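Glycoside hydrolase family 81 (Clostridium thermocellum, PDB 6FOP) probably hydrolyses beta-1,3-glucans such as laminarin as a family 81 glucanase of the cellulosome. Local coordinates at residues P265-N270 against F296-R301. Sequence-based numbering, arbitrary orientation.
Sequences PHQWRN and FKTVYR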
# COMPACT_ATOMS: atom_id res chain seq x y z
N PRO A 265 3.32 13.14 5.95
CA PRO A 265 3.45 14.10 4.85
C PRO A 265 2.54 13.88 3.65
O PRO A 265 2.02 14.86 3.10
CB PRO A 265 4.92 13.95 4.46
CG PRO A 265 5.58 13.61 5.76
CD PRO A 265 4.62 12.69 6.44
N HIS A 266 2.33 12.63 3.23
CA HIS A 266 1.43 12.46 2.07
C HIS A 266 -0.00 12.90 2.35
O HIS A 266 -0.79 13.07 1.40
CB HIS A 266 1.46 11.02 1.54
CG HIS A 266 0.69 10.06 2.38
ND1 HIS A 266 1.21 9.52 3.53
CD2 HIS A 266 -0.56 9.56 2.25
CE1 HIS A 266 0.31 8.75 4.09
NE2 HIS A 266 -0.77 8.75 3.33
N GLN A 267 -0.37 13.05 3.63
CA GLN A 267 -1.69 13.54 4.03
C GLN A 267 -1.70 15.05 4.22
O GLN A 267 -2.66 15.70 3.82
CB GLN A 267 -2.14 12.88 5.33
CG GLN A 267 -2.35 11.37 5.19
CD GLN A 267 -2.43 10.64 6.50
OE1 GLN A 267 -1.76 10.99 7.45
NE2 GLN A 267 -3.24 9.61 6.56
N TRP A 268 -0.68 15.60 4.89
CA TRP A 268 -0.73 17.05 5.18
C TRP A 268 -0.21 17.94 4.07
O TRP A 268 -0.58 19.11 4.00
CB TRP A 268 -0.05 17.40 6.52
CG TRP A 268 1.42 17.11 6.71
CD1 TRP A 268 1.94 16.13 7.50
CD2 TRP A 268 2.55 17.79 6.14
NE1 TRP A 268 3.31 16.18 7.49
CE2 TRP A 268 3.71 17.19 6.65
CE3 TRP A 268 2.70 18.90 5.29
CZ2 TRP A 268 5.00 17.61 6.28
CZ3 TRP A 268 4.00 19.31 4.92
CH2 TRP A 268 5.12 18.66 5.42
N ARG A 269 0.64 17.40 3.19
CA ARG A 269 1.29 18.27 2.20
C ARG A 269 0.25 18.87 1.24
O ARG A 269 -0.54 18.15 0.63
CB ARG A 269 2.35 17.52 1.42
CG ARG A 269 3.25 18.46 0.61
CD ARG A 269 4.07 17.69 -0.40
NE ARG A 269 4.88 16.65 0.22
CZ ARG A 269 5.99 16.87 0.93
NH1 ARG A 269 6.42 18.12 1.18
NH2 ARG A 269 6.64 15.85 1.43
N ASN A 270 0.27 20.20 1.14
CA ASN A 270 -0.61 20.95 0.25
C ASN A 270 -2.07 20.70 0.49
O ASN A 270 -2.90 20.84 -0.40
CB ASN A 270 -0.22 20.68 -1.21
CG ASN A 270 1.17 21.20 -1.55
OD1 ASN A 270 1.95 20.53 -2.24
ND2 ASN A 270 1.49 22.38 -1.08
N PHE A 296 -10.73 14.12 9.25
CA PHE A 296 -10.14 15.01 8.27
C PHE A 296 -10.25 14.38 6.90
O PHE A 296 -10.55 13.19 6.77
CB PHE A 296 -8.68 15.36 8.60
CG PHE A 296 -7.71 14.22 8.45
CD1 PHE A 296 -7.51 13.31 9.48
CD2 PHE A 296 -6.95 14.07 7.28
CE1 PHE A 296 -6.62 12.28 9.37
CE2 PHE A 296 -6.04 13.05 7.18
CZ PHE A 296 -5.89 12.13 8.21
N LYS A 297 -9.95 15.18 5.88
CA LYS A 297 -9.91 14.66 4.52
C LYS A 297 -8.62 15.01 3.82
O LYS A 297 -7.94 15.97 4.17
CB LYS A 297 -11.11 15.10 3.70
CG LYS A 297 -11.19 16.54 3.32
CD LYS A 297 -12.47 16.76 2.52
CE LYS A 297 -12.55 18.15 1.93
NZ LYS A 297 -13.84 18.32 1.19
N THR A 298 -8.31 14.20 2.81
CA THR A 298 -7.29 14.53 1.82
C THR A 298 -8.00 14.56 0.48
O THR A 298 -8.97 13.81 0.25
CB THR A 298 -6.15 13.49 1.78
OG1 THR A 298 -6.69 12.20 1.45
CG2 THR A 298 -5.42 13.42 3.09
N VAL A 299 -7.48 15.39 -0.43
CA VAL A 299 -8.01 15.46 -1.80
C VAL A 299 -6.81 15.49 -2.74
O VAL A 299 -5.95 16.36 -2.64
CB VAL A 299 -8.90 16.70 -2.04
CG1 VAL A 299 -9.47 16.65 -3.46
CG2 VAL A 299 -10.06 16.73 -1.04
N TYR A 300 -6.75 14.50 -3.63
CA TYR A 300 -5.71 14.42 -4.63
C TYR A 300 -6.30 14.62 -6.01
O TYR A 300 -7.40 14.21 -6.28
CB TYR A 300 -5.04 13.05 -4.56
CG TYR A 300 -4.47 12.68 -3.20
CD1 TYR A 300 -3.65 13.54 -2.48
CD2 TYR A 300 -4.68 11.41 -2.67
CE1 TYR A 300 -3.12 13.17 -1.23
CE2 TYR A 300 -4.16 11.03 -1.45
CZ TYR A 300 -3.36 11.90 -0.75
OH TYR A 300 -2.86 11.49 0.47
N ARG A 301 -5.50 15.15 -6.92
CA ARG A 301 -5.87 15.17 -8.33
C ARG A 301 -5.46 13.83 -8.97
O ARG A 301 -4.33 13.37 -8.84
CB ARG A 301 -5.20 16.34 -9.04
CG ARG A 301 -5.74 17.68 -8.60
CD ARG A 301 -5.41 18.80 -9.57
NE ARG A 301 -5.59 20.11 -8.96
CZ ARG A 301 -6.77 20.72 -8.78
NH1 ARG A 301 -7.90 20.14 -9.16
NH2 ARG A 301 -6.80 21.92 -8.21
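In Tyr300, CG stands anti to the carbonyl carbon (chi1 -56°), and in Phe296 it lies between the backbone N and the carbonyl carbon; from these starts the two rings reach His266 and Gln267 of the short helix 265-268. The one hydrogen bond between the segments runs from Tyr300 OH to His266 O, at 2.8 Å. The carbonyl oxygen lies at the edge of the phenol ring, in its plane, whereas the hydroxyl sits above the carbonyl plane, 47° out of it. The same hydroxyl also comes within 3.5 Å of His266 CD2, approaching the imidazole obliquely. The imidazole's ND1 is bonded to Tyr534 OH of helix 514-534, a helix that Tyr300 also touches.

Between the two aromatic residues, the Thr298 methyl lies against Gln267, its CG2 3.7 Å from Gln267 O and 4.0 Å from Gln267 CB. Gln267 O itself accepts a hydrogen bond from Asn271 ND2, which also bonds Lys297 O and so ties the helix to the strand backbone. Two residues earlier in the strand, Phe296 presents its edge to the Gln267 amide, Phe296 CZ lying 4.0 Å from Gln267 NE2 with the two planes 86° apart. This is van der Waals packing; the amide's polar tie is Gln267 OE1 to Tyr264 N.

All five touching residues are buried, and 198 Å² of surface is buried between the segments. Phe296 also stacks on Phe245 of the adjacent strand 240-251, which joins the contact to the sheet behind it. The whole is a one-turn helix, following strand 260-263, packed against strand 295-301, an outermost strand of the three-stranded antiparallel sheet 223-235, 240-251, 295-301.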